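Local coordinates for heme-binding protein HutZ (Vibrio cholerae, PDB 3TGV) that binds heme with high efficiency and probably degrades it to the beta and delta isomers of biliverdin, with release of iron, at residues A[14-19]-A[30-35]; A[36-41]-A[99-104]; A[61-66]-A[83-88]; A[89-94]-A[122-127]. The protein carries 1 engineered substitution. One frame throughout, in Å; residues are numbered along the deposited sequence.

Contact 1 (A[14-19]-A[30-35])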
# COMPACT_ATOMS: atom_id res chain seq x y z
N ARG A 14 -1.01 1.41 14.82
CA ARG A 14 -1.36 1.58 13.42
C ARG A 14 -2.87 1.47 13.24
O ARG A 14 -3.50 0.57 13.78
CB ARG A 14 -0.63 0.56 12.55
CG ARG A 14 0.89 0.66 12.63
CD ARG A 14 1.44 1.69 11.65
NE ARG A 14 1.40 3.05 12.19
CZ ARG A 14 1.41 4.15 11.45
NH1 ARG A 14 1.44 4.08 10.12
NH2 ARG A 14 1.38 5.34 12.04
N LYS A 15 -3.46 2.40 12.50
CA LYS A 15 -4.90 2.46 12.35
C LYS A 15 -5.36 2.04 10.95
O LYS A 15 -6.56 1.86 10.72
CB LYS A 15 -5.40 3.87 12.67
CG LYS A 15 -4.93 4.37 14.04
CD LYS A 15 -6.05 4.29 15.07
CE LYS A 15 -5.51 4.15 16.48
NZ LYS A 15 -4.55 5.23 16.84
N THR A 16 -4.42 1.89 10.03
CA THR A 16 -4.77 1.61 8.64
C THR A 16 -4.03 0.40 8.06
O THR A 16 -2.88 0.11 8.41
CB THR A 16 -4.47 2.84 7.74
OG1 THR A 16 -5.11 4.01 8.28
CG2 THR A 16 -5.01 2.61 6.35
N LEU A 17 -4.72 -0.30 7.17
CA LEU A 17 -4.13 -1.35 6.36
C LEU A 17 -3.95 -0.85 4.94
O LEU A 17 -4.82 -0.15 4.39
CB LEU A 17 -5.05 -2.58 6.32
CG LEU A 17 -5.46 -3.23 7.65
CD1 LEU A 17 -6.36 -4.45 7.41
CD2 LEU A 17 -4.20 -3.59 8.44
N GLN A 18 -2.83 -1.22 4.33
CA GLN A 18 -2.69 -1.08 2.89
C GLN A 18 -3.06 -2.41 2.26
O GLN A 18 -2.64 -3.48 2.73
CB GLN A 18 -1.28 -0.66 2.48
CG GLN A 18 -0.57 0.24 3.48
CD GLN A 18 -1.32 1.51 3.79
OE1 GLN A 18 -1.55 1.85 4.96
NE2 GLN A 18 -1.70 2.23 2.75
N LEU A 19 -3.84 -2.35 1.18
CA LEU A 19 -4.41 -3.54 0.56
C LEU A 19 -4.06 -3.67 -0.91
O LEU A 19 -4.12 -2.69 -1.66
CB LEU A 19 -5.93 -3.52 0.71
CG LEU A 19 -6.49 -3.13 2.07
CD1 LEU A 19 -7.99 -2.86 1.99
CD2 LEU A 19 -6.16 -4.20 3.11
N VAL A 30 -4.20 -1.22 -5.62
CA VAL A 30 -3.70 -0.88 -4.30
C VAL A 30 -4.56 0.23 -3.69
O VAL A 30 -5.02 1.15 -4.39
CB VAL A 30 -2.23 -0.46 -4.33
CG1 VAL A 30 -2.05 0.88 -5.00
CG2 VAL A 30 -1.64 -0.43 -2.90
N SER A 31 -4.82 0.13 -2.40
CA SER A 31 -5.71 1.05 -1.72
C SER A 31 -5.37 0.97 -0.25
O SER A 31 -4.44 0.25 0.13
CB SER A 31 -7.16 0.62 -1.92
OG SER A 31 -7.35 -0.69 -1.40
N TYR A 32 -6.11 1.70 0.58
CA TYR A 32 -5.96 1.56 2.03
C TYR A 32 -7.35 1.55 2.70
O TYR A 32 -8.34 1.94 2.09
CB TYR A 32 -5.13 2.70 2.61
CG TYR A 32 -5.96 3.94 2.83
CD1 TYR A 32 -6.34 4.74 1.76
CD2 TYR A 32 -6.40 4.29 4.10
CE1 TYR A 32 -7.15 5.87 1.96
CE2 TYR A 32 -7.19 5.41 4.31
CZ TYR A 32 -7.55 6.19 3.24
OH TYR A 32 -8.33 7.31 3.46
N ALA A 33 -7.39 1.13 3.95
CA ALA A 33 -8.62 1.20 4.74
C ALA A 33 -8.28 1.20 6.22
O ALA A 33 -7.47 0.39 6.68
CB ALA A 33 -9.52 0.02 4.41
N PRO A 34 -8.90 2.11 6.99
CA PRO A 34 -8.82 1.98 8.45
C PRO A 34 -9.35 0.60 8.83
O PRO A 34 -10.17 0.04 8.09
CB PRO A 34 -9.74 3.10 8.95
CG PRO A 34 -9.71 4.13 7.85
CD PRO A 34 -9.56 3.36 6.56
N PHE A 35 -8.89 0.04 9.94
CA PHE A 35 -9.29 -1.32 10.30
C PHE A 35 -9.45 -1.46 11.80
O PHE A 35 -8.98 -0.62 12.56
CB PHE A 35 -8.23 -2.33 9.85
CG PHE A 35 -6.98 -2.33 10.70
CD1 PHE A 35 -6.04 -1.30 10.59
CD2 PHE A 35 -6.74 -3.34 11.63
CE1 PHE A 35 -4.89 -1.30 11.36
CE2 PHE A 35 -5.61 -3.34 12.43
CZ PHE A 35 -4.67 -2.33 12.29
O HOH W 1 -6.85 -2.43 -3.36

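Contact 2 (A[36-41]-A[99-104])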
# COMPACT_ATOMS: atom_id res chain seq x y z
N VAL A 36 -10.12 -2.52 12.22
CA VAL A 36 -10.00 -3.03 13.58
C VAL A 36 -9.68 -4.51 13.47
O VAL A 36 -9.92 -5.13 12.44
CB VAL A 36 -11.31 -2.86 14.39
CG1 VAL A 36 -11.69 -1.40 14.49
CG2 VAL A 36 -12.43 -3.66 13.76
N GLN A 37 -9.11 -5.08 14.53
CA GLN A 37 -8.85 -6.51 14.53
C GLN A 37 -9.29 -7.15 15.83
O GLN A 37 -9.30 -6.51 16.88
CB GLN A 37 -7.38 -6.84 14.23
CG GLN A 37 -6.40 -6.47 15.33
CD GLN A 37 -5.87 -7.69 16.09
OE1 GLN A 37 -6.43 -8.79 16.03
NE2 GLN A 37 -4.76 -7.48 16.81
N ASN A 38 -9.71 -8.40 15.73
CA ASN A 38 -10.16 -9.17 16.88
C ASN A 38 -10.01 -10.65 16.60
O ASN A 38 -9.33 -11.05 15.65
CB ASN A 38 -11.59 -8.81 17.29
CG ASN A 38 -12.58 -8.92 16.14
OD1 ASN A 38 -12.61 -9.91 15.40
ND2 ASN A 38 -13.40 -7.89 15.97
N GLN A 39 -10.65 -11.47 17.43
CA GLN A 39 -10.45 -12.91 17.40
C GLN A 39 -10.95 -13.52 16.10
O GLN A 39 -10.56 -14.63 15.73
CB GLN A 39 -11.17 -13.56 18.58
CG GLN A 39 -10.36 -14.64 19.29
CD GLN A 39 -10.99 -15.06 20.61
OE1 GLN A 39 -12.22 -15.04 20.76
NE2 GLN A 39 -10.15 -15.42 21.58
N GLU A 40 -11.81 -12.77 15.41
CA GLU A 40 -12.47 -13.23 14.19
C GLU A 40 -11.73 -12.82 12.92
O GLU A 40 -12.04 -13.32 11.84
CB GLU A 40 -13.90 -12.66 14.14
CG GLU A 40 -14.63 -12.67 15.46
CD GLU A 40 -15.20 -14.04 15.80
OE1 GLU A 40 -16.30 -14.36 15.32
OE2 GLU A 40 -14.53 -14.79 16.54
N GLY A 41 -10.77 -11.91 13.05
CA GLY A 41 -9.96 -11.48 11.92
C GLY A 41 -9.78 -9.97 11.86
O GLY A 41 -10.03 -9.27 12.84
N CYS A 99 -22.62 -5.99 14.16
CA CYS A 99 -22.82 -5.08 15.28
C CYS A 99 -21.58 -4.98 16.16
O CYS A 99 -21.20 -3.90 16.59
CB CYS A 99 -24.05 -5.51 16.08
SG CYS A 99 -25.58 -5.57 15.09
N GLN A 100 -20.93 -6.12 16.41
CA GLN A 100 -19.72 -6.13 17.24
C GLN A 100 -18.59 -5.31 16.61
O GLN A 100 -17.99 -4.45 17.26
CB GLN A 100 -19.25 -7.56 17.47
CG GLN A 100 -20.23 -8.41 18.26
CD GLN A 100 -19.95 -9.89 18.14
OE1 GLN A 100 -18.80 -10.33 18.22
NE2 GLN A 100 -21.01 -10.68 17.93
N VAL A 101 -18.30 -5.59 15.35
CA VAL A 101 -17.22 -4.91 14.65
C VAL A 101 -17.52 -3.42 14.47
O VAL A 101 -16.64 -2.58 14.67
CB VAL A 101 -16.91 -5.57 13.30
CG1 VAL A 101 -15.79 -4.82 12.57
CG2 VAL A 101 -16.52 -7.03 13.51
N ILE A 102 -18.76 -3.09 14.10
CA ILE A 102 -19.13 -1.68 13.99
C ILE A 102 -18.88 -0.97 15.32
O ILE A 102 -18.29 0.11 15.36
CB ILE A 102 -20.61 -1.50 13.58
CG1 ILE A 102 -20.87 -2.06 12.18
CG2 ILE A 102 -20.98 -0.03 13.62
CD1 ILE A 102 -20.03 -1.43 11.09
N ALA A 103 -19.34 -1.59 16.40
CA ALA A 103 -19.08 -1.08 17.74
C ALA A 103 -17.58 -0.83 17.95
O ALA A 103 -17.18 0.27 18.32
CB ALA A 103 -19.58 -2.06 18.78
N GLN A 104 -16.77 -1.85 17.70
CA GLN A 104 -15.32 -1.74 17.87
C GLN A 104 -14.77 -0.59 17.04
O GLN A 104 -13.98 0.21 17.53
CB GLN A 104 -14.63 -3.06 17.48
CG GLN A 104 -13.14 -3.09 17.75
CD GLN A 104 -12.52 -4.45 17.50
OE1 GLN A 104 -13.19 -5.38 17.04
NE2 GLN A 104 -11.23 -4.58 17.82

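Contact 3 (A[61-66]-A[83-88])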
# COMPACT_ATOMS: atom_id res chain seq x y z
N GLN A 61 -9.38 -12.61 -2.52
CA GLN A 61 -8.02 -12.69 -2.00
C GLN A 61 -7.42 -11.31 -1.90
O GLN A 61 -7.65 -10.46 -2.77
CB GLN A 61 -7.16 -13.60 -2.85
CG GLN A 61 -7.07 -13.20 -4.28
CD GLN A 61 -6.48 -14.30 -5.13
OE1 GLN A 61 -5.55 -14.98 -4.72
NE2 GLN A 61 -7.03 -14.48 -6.32
N VAL A 62 -6.67 -11.08 -0.83
CA VAL A 62 -6.07 -9.79 -0.55
C VAL A 62 -4.66 -10.00 -0.02
O VAL A 62 -4.41 -10.94 0.71
CB VAL A 62 -6.77 -9.08 0.60
CG1 VAL A 62 -6.77 -7.59 0.37
CG2 VAL A 62 -8.16 -9.63 0.78
N SER A 63 -3.76 -9.09 -0.37
CA SER A 63 -2.48 -9.00 0.31
C SER A 63 -2.56 -7.76 1.21
O SER A 63 -2.94 -6.67 0.76
CB SER A 63 -1.33 -8.94 -0.70
OG SER A 63 -0.06 -8.82 -0.07
N ILE A 64 -2.23 -7.93 2.49
CA ILE A 64 -2.39 -6.87 3.49
C ILE A 64 -1.05 -6.39 4.06
O ILE A 64 -0.15 -7.20 4.33
CB ILE A 64 -3.26 -7.36 4.66
CG1 ILE A 64 -4.68 -7.65 4.18
CG2 ILE A 64 -3.26 -6.33 5.80
CD1 ILE A 64 -5.48 -8.48 5.14
N MET A 65 -0.91 -5.09 4.24
CA MET A 65 0.30 -4.54 4.85
C MET A 65 -0.02 -3.44 5.86
O MET A 65 -0.83 -2.53 5.59
CB MET A 65 1.26 -4.01 3.79
CG MET A 65 2.50 -3.35 4.36
SD MET A 65 3.74 -2.93 3.11
CE MET A 65 2.80 -1.77 2.12
N MET A 66 0.61 -3.54 7.02
CA MET A 66 0.53 -2.53 8.05
C MET A 66 1.95 -1.95 8.14
O MET A 66 2.91 -2.69 8.36
CB MET A 66 0.11 -3.20 9.36
CG MET A 66 -0.24 -2.31 10.52
SD MET A 66 -0.60 -3.31 12.00
CE MET A 66 -1.82 -4.43 11.37
N THR A 83 3.33 -7.88 7.04
CA THR A 83 2.61 -8.20 5.80
C THR A 83 2.09 -9.63 5.83
O THR A 83 2.76 -10.54 6.37
CB THR A 83 3.52 -8.00 4.56
OG1 THR A 83 4.15 -6.71 4.62
CG2 THR A 83 2.71 -8.08 3.28
N PHE A 84 0.91 -9.83 5.28
CA PHE A 84 0.31 -11.16 5.20
C PHE A 84 -0.79 -11.18 4.15
O PHE A 84 -1.36 -10.14 3.82
CB PHE A 84 -0.25 -11.60 6.56
CG PHE A 84 -1.29 -10.67 7.14
CD1 PHE A 84 -0.92 -9.53 7.82
CD2 PHE A 84 -2.65 -10.98 7.04
CE1 PHE A 84 -1.88 -8.67 8.36
CE2 PHE A 84 -3.62 -10.13 7.59
CZ PHE A 84 -3.22 -8.98 8.25
N ASP A 85 -1.06 -12.36 3.61
CA ASP A 85 -2.16 -12.54 2.66
C ASP A 85 -3.36 -13.05 3.43
O ASP A 85 -3.19 -13.61 4.51
CB ASP A 85 -1.78 -13.52 1.55
CG ASP A 85 -0.66 -12.99 0.67
OD1 ASP A 85 -0.33 -11.78 0.75
OD2 ASP A 85 -0.10 -13.79 -0.11
N ALA A 86 -4.56 -12.85 2.88
CA ALA A 86 -5.80 -13.18 3.57
C ALA A 86 -6.92 -13.58 2.61
O ALA A 86 -6.81 -13.40 1.41
CB ALA A 86 -6.25 -12.01 4.44
N VAL A 87 -7.99 -14.12 3.17
CA VAL A 87 -9.19 -14.44 2.41
C VAL A 87 -10.31 -13.52 2.87
O VAL A 87 -10.60 -13.45 4.06
CB VAL A 87 -9.63 -15.89 2.62
CG1 VAL A 87 -10.93 -16.16 1.85
CG2 VAL A 87 -8.53 -16.83 2.21
N ALA A 88 -10.94 -12.82 1.93
CA ALA A 88 -11.95 -11.83 2.27
C ALA A 88 -13.35 -12.43 2.26
O ALA A 88 -13.67 -13.27 1.42
CB ALA A 88 -11.89 -10.64 1.32

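Contact 4 (A[89-94]-A[122-127])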
# COMPACT_ATOMS: atom_id res chain seq x y z
N SER A 89 -14.18 -11.95 3.17
CA SER A 89 -15.57 -12.37 3.24
C SER A 89 -16.39 -11.16 3.65
O SER A 89 -15.98 -10.37 4.49
CB SER A 89 -15.72 -13.50 4.26
OG SER A 89 -16.86 -14.29 3.96
N MET A 90 -17.56 -11.00 3.03
CA MET A 90 -18.43 -9.89 3.38
C MET A 90 -19.26 -10.21 4.63
O MET A 90 -19.75 -11.33 4.80
CB MET A 90 -19.35 -9.53 2.21
CG MET A 90 -20.28 -8.41 2.54
SD MET A 90 -21.22 -7.79 1.12
CE MET A 90 -22.40 -6.72 1.99
N VAL A 91 -19.42 -9.23 5.51
CA VAL A 91 -20.14 -9.44 6.76
C VAL A 91 -21.57 -8.93 6.65
O VAL A 91 -21.80 -7.77 6.31
CB VAL A 91 -19.45 -8.73 7.94
CG1 VAL A 91 -20.24 -8.93 9.22
CG2 VAL A 91 -18.02 -9.25 8.10
N GLU A 92 -22.53 -9.81 6.93
CA GLU A 92 -23.94 -9.49 6.71
C GLU A 92 -24.39 -8.34 7.58
O GLU A 92 -24.18 -8.34 8.80
CB GLU A 92 -24.84 -10.71 6.93
CG GLU A 92 -26.31 -10.41 6.62
CD GLU A 92 -27.21 -11.62 6.78
OE1 GLU A 92 -27.45 -12.32 5.77
OE2 GLU A 92 -27.69 -11.87 7.92
N ARG A 93 -25.02 -7.35 6.96
CA ARG A 93 -25.46 -6.16 7.66
C ARG A 93 -26.35 -6.51 8.85
O ARG A 93 -27.29 -7.30 8.73
CB ARG A 93 -26.19 -5.22 6.71
CG ARG A 93 -26.68 -3.95 7.35
CD ARG A 93 -27.05 -2.91 6.29
NE ARG A 93 -26.46 -1.61 6.60
CZ ARG A 93 -25.50 -1.03 5.89
NH1 ARG A 93 -25.02 -1.62 4.80
NH2 ARG A 93 -25.03 0.15 6.26
N ASP A 94 -26.05 -5.91 9.99
CA ASP A 94 -26.87 -6.06 11.18
C ASP A 94 -26.79 -7.43 11.83
O ASP A 94 -27.45 -7.68 12.84
CB ASP A 94 -28.32 -5.69 10.86
CG ASP A 94 -28.50 -4.21 10.66
OD1 ASP A 94 -27.95 -3.44 11.48
OD2 ASP A 94 -29.18 -3.83 9.69
N PHE A 122 -21.44 1.17 1.73
CA PHE A 122 -20.38 0.77 2.65
C PHE A 122 -20.56 -0.64 3.15
O PHE A 122 -21.53 -0.94 3.85
CB PHE A 122 -20.19 1.77 3.79
CG PHE A 122 -19.26 2.88 3.45
CD1 PHE A 122 -19.72 4.02 2.82
CD2 PHE A 122 -17.90 2.77 3.72
CE1 PHE A 122 -18.86 5.04 2.48
CE2 PHE A 122 -17.03 3.80 3.40
CZ PHE A 122 -17.51 4.93 2.78
N MET A 123 -19.62 -1.49 2.77
CA MET A 123 -19.67 -2.91 3.07
C MET A 123 -18.61 -3.24 4.11
O MET A 123 -17.55 -2.63 4.13
CB MET A 123 -19.40 -3.70 1.79
CG MET A 123 -20.22 -3.27 0.60
SD MET A 123 -19.67 -4.07 -0.91
CE MET A 123 -21.24 -4.72 -1.50
N LEU A 124 -18.90 -4.22 4.96
CA LEU A 124 -17.95 -4.66 5.96
C LEU A 124 -17.33 -5.99 5.56
O LEU A 124 -18.03 -6.99 5.41
CB LEU A 124 -18.64 -4.78 7.32
CG LEU A 124 -17.83 -5.33 8.50
CD1 LEU A 124 -16.66 -4.41 8.84
CD2 LEU A 124 -18.75 -5.50 9.70
N PHE A 125 -16.01 -6.00 5.37
CA PHE A 125 -15.33 -7.24 4.99
C PHE A 125 -14.50 -7.79 6.14
O PHE A 125 -13.74 -7.05 6.77
CB PHE A 125 -14.42 -7.02 3.78
CG PHE A 125 -15.16 -6.83 2.48
CD1 PHE A 125 -15.41 -7.90 1.63
CD2 PHE A 125 -15.61 -5.58 2.11
CE1 PHE A 125 -16.09 -7.73 0.44
CE2 PHE A 125 -16.29 -5.40 0.92
CZ PHE A 125 -16.53 -6.48 0.09
N ARG A 126 -14.65 -9.08 6.41
CA ARG A 126 -13.74 -9.79 7.31
C ARG A 126 -12.56 -10.35 6.53
O ARG A 126 -12.73 -11.00 5.50
CB ARG A 126 -14.46 -10.93 8.03
CG ARG A 126 -13.49 -12.01 8.47
CD ARG A 126 -13.94 -12.75 9.73
NE ARG A 126 -14.99 -13.71 9.47
CZ ARG A 126 -15.14 -14.84 10.16
NH1 ARG A 126 -14.29 -15.15 11.13
NH2 ARG A 126 -16.14 -15.67 9.86
N LEU A 127 -11.35 -10.11 7.03
CA LEU A 127 -10.16 -10.61 6.36
C LEU A 127 -9.41 -11.55 7.28
O LEU A 127 -9.01 -11.17 8.37
CB LEU A 127 -9.25 -9.45 5.97
CG LEU A 127 -9.95 -8.23 5.39
CD1 LEU A 127 -8.94 -7.14 5.16
CD2 LEU A 127 -10.66 -8.59 4.10

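Contact 1 (A[14-19]-A[30-35])
Arg14, just past the end of helix 3-13, brings its carbonyl O to 3.4 Å from Phe35 CE1. Lys15 O then takes the first rung of an antiparallel beta hairpin, accepting the backbone N-H of Phe35. Thr16 sits in a non-hydrogen-bonded pair with Pro34, while its buried OG1 finds no partner in the model. Leu17 exchanges two backbone bonds with Ala33 and makes a CH-pi contact, its CD2 3.7 Å from the centroid of the Phe35 ring and over the ring's centre. Phe35 CG stands between its own backbone N and carbonyl carbon (chi1 75°), 3.5 Å from Leu17 CG. Gln18 lays its amide almost parallel to the Tyr32 ring (7° between planes), with NE2 3.5 Å from Tyr32 CB. Leu19 exchanges two further backbone bonds with Ser31, whose OG binds His52 and shares a water with Leu19 O. Within the split barrel, Val44 of strand 41-47 and Met66 of strand 61-67 pack on Leu17 and Phe35, Arg108 of helix 96-109 binds Phe35 O, and Tyr32 OH reaches Arg79 N of the second subunit.

Contact 2 (A[36-41]-A[99-104])
Gln104 of helix 96-109 reaches over Val36 to Gln37 and Asn38, where strand 28-38 ends in a tight beta hairpin: a type I turn from Asn38 to Gly41, with an Asx turn built on Asn38. From CB, which already heads for the strand, the Gln104 chain runs out extended, CG anti to the backbone N (chi1 -174°). It slides past the Val36 side chain in the opposite direction: Gln104 CG is 3.8 Å from Val36 CB, and Gln104 CD rests on the same carbon at 3.7 Å. The amide then divides its work. Gln104 OE1 accepts from Asn38 ND2 at 2.7 Å, a bond lying in the carbonyl plane of Gln104 even though the two amides are turned 31° apart. Gln104 NE2 donates to Gln37 O at 2.9 Å, arriving well above that carbonyl's plane, 49° out of it. Gripped at both its oxygen and its nitrogen, the amide is fixed in rotation. One helical turn back, Val101 supplies the apolar part, its CG1 3.7 Å from Val36 CG2, and Phe43 of strand 41-47 packs on both valines. The Asn38 amide is held at its oxygen as well: OD1 accepts the backbone N-H of Glu40, with Glu40 N on a lone pair of Asn38 OD1 at 3.0 Å.

Contact 3 (A[61-66]-A[83-88])
Ile64 lies over one face of the Phe84 ring, the main side-chain contact between strands 61-67 and 81-91. Its CB stands above the ring, displaced toward the rim, in a CH-pi contact 4.0 Å from the centroid of Phe84. Both branches lie on that same face, near the outer end of the ring: Ile64 CG2 is 3.6 Å from Phe84 CZ, and Ile64 CD1 is 3.5 Å from Phe84 CE2. That same CD1 also touches Ala86 CB at 3.7 Å, and further along this face of the sheet Val62 CG2 meets Ala88 CB at 3.9 Å. Behind these contacts stands the antiparallel ladder. Val62 and Ala86 exchange two backbone bonds, as do Ile64 and Phe84, the bond from Ile64 N to Phe84 O measuring 2.7 Å. The face that carries Ser63, Asp85, Met65 and Thr83 is more polar. Ser63 OG, anti to its backbone N (chi1 179°), donates to Asp85 OD1 at 3.1 Å, and its stronger partner is Val30 N of the second subunit. This side of the pair is therefore part of the dimer interface, where Pro28 of the second subunit packs on Gln61 and Asp85. Within the subunit, strand 61-67 lies between two neighbours in the sheet: its other edge bonds to strand 16-22, Met65 to Gln18 and Ser63 to Ala20. The apolar face turns inward, where Leu17 and Leu19 of strand 16-22 and Leu127 of strand 122-129 meet Ile64, and Leu56 of helix 51-58 covers Val62 and Ala88.

Contact 4 (A[89-94]-A[122-127])
Where strand 81-91 pairs with strand 122-129 in the antiparallel sheet, Ser89 and Arg126 form a hydrogen-bonded pair. Ser89 N donates to Arg126 O at 2.9 Å, and Arg126 N returns a bond to Ser89 O. Met90 and Phe125 follow as a non-hydrogen-bonded pair with both side chains on one face. Met90 runs out fully extended, its CB 4.1 Å from Phe125 CE1, and its sulfur makes an oblique Met-aromatic contact, SD 5.5 Å from the centroid of the Phe125 ring. The same SD touches Met123 CE at 4.0 Å, the two chains crossing at about a right angle. On the other face Val91 and Leu124 lie side by side and point the same way, Val91 CB 3.7 Å from Leu124 CD2. The Leu124 CG is anti to its backbone N (chi1 176°), which carries that carbon to 3.8 Å from Val91 CB. Trp98 of helix 96-109 packs on both residues. Arg126, extending from that face too, sends NH1 to Glu40 O in the turn between strands 28-38 and 41-47, while Arg93 NH2 bonds to Leu119 O. Strand 122-129 also pairs with 41-47 along its other edge, so it lies between two partners in a curled antiparallel sheet, consistent with the split barrel of the FMN-binding clan to which this family belongs.

Overall arrangement
Contacts 1 and 3 are the buried ones, both strand pairs near the centre of the chain; they join through strands 16-22 and 61-67, with Arg14 packing on Met66, and both touch the second subunit. Contacts 2 and 4 lie farther out, only partly buried, and no other chain of the assembly touches them. Contact 4 shares strand 81-91 with contact 3, and Leu127 of the one packs on Ala86 and Ala88 of the other. Contact 2 alone sets a helix against the sheet, so side-chain amides replace the backbone ladder of the other three. In the interior, CH-pi contacts accompany the ladders; nearer the surface, methionine sulfur meets a ring.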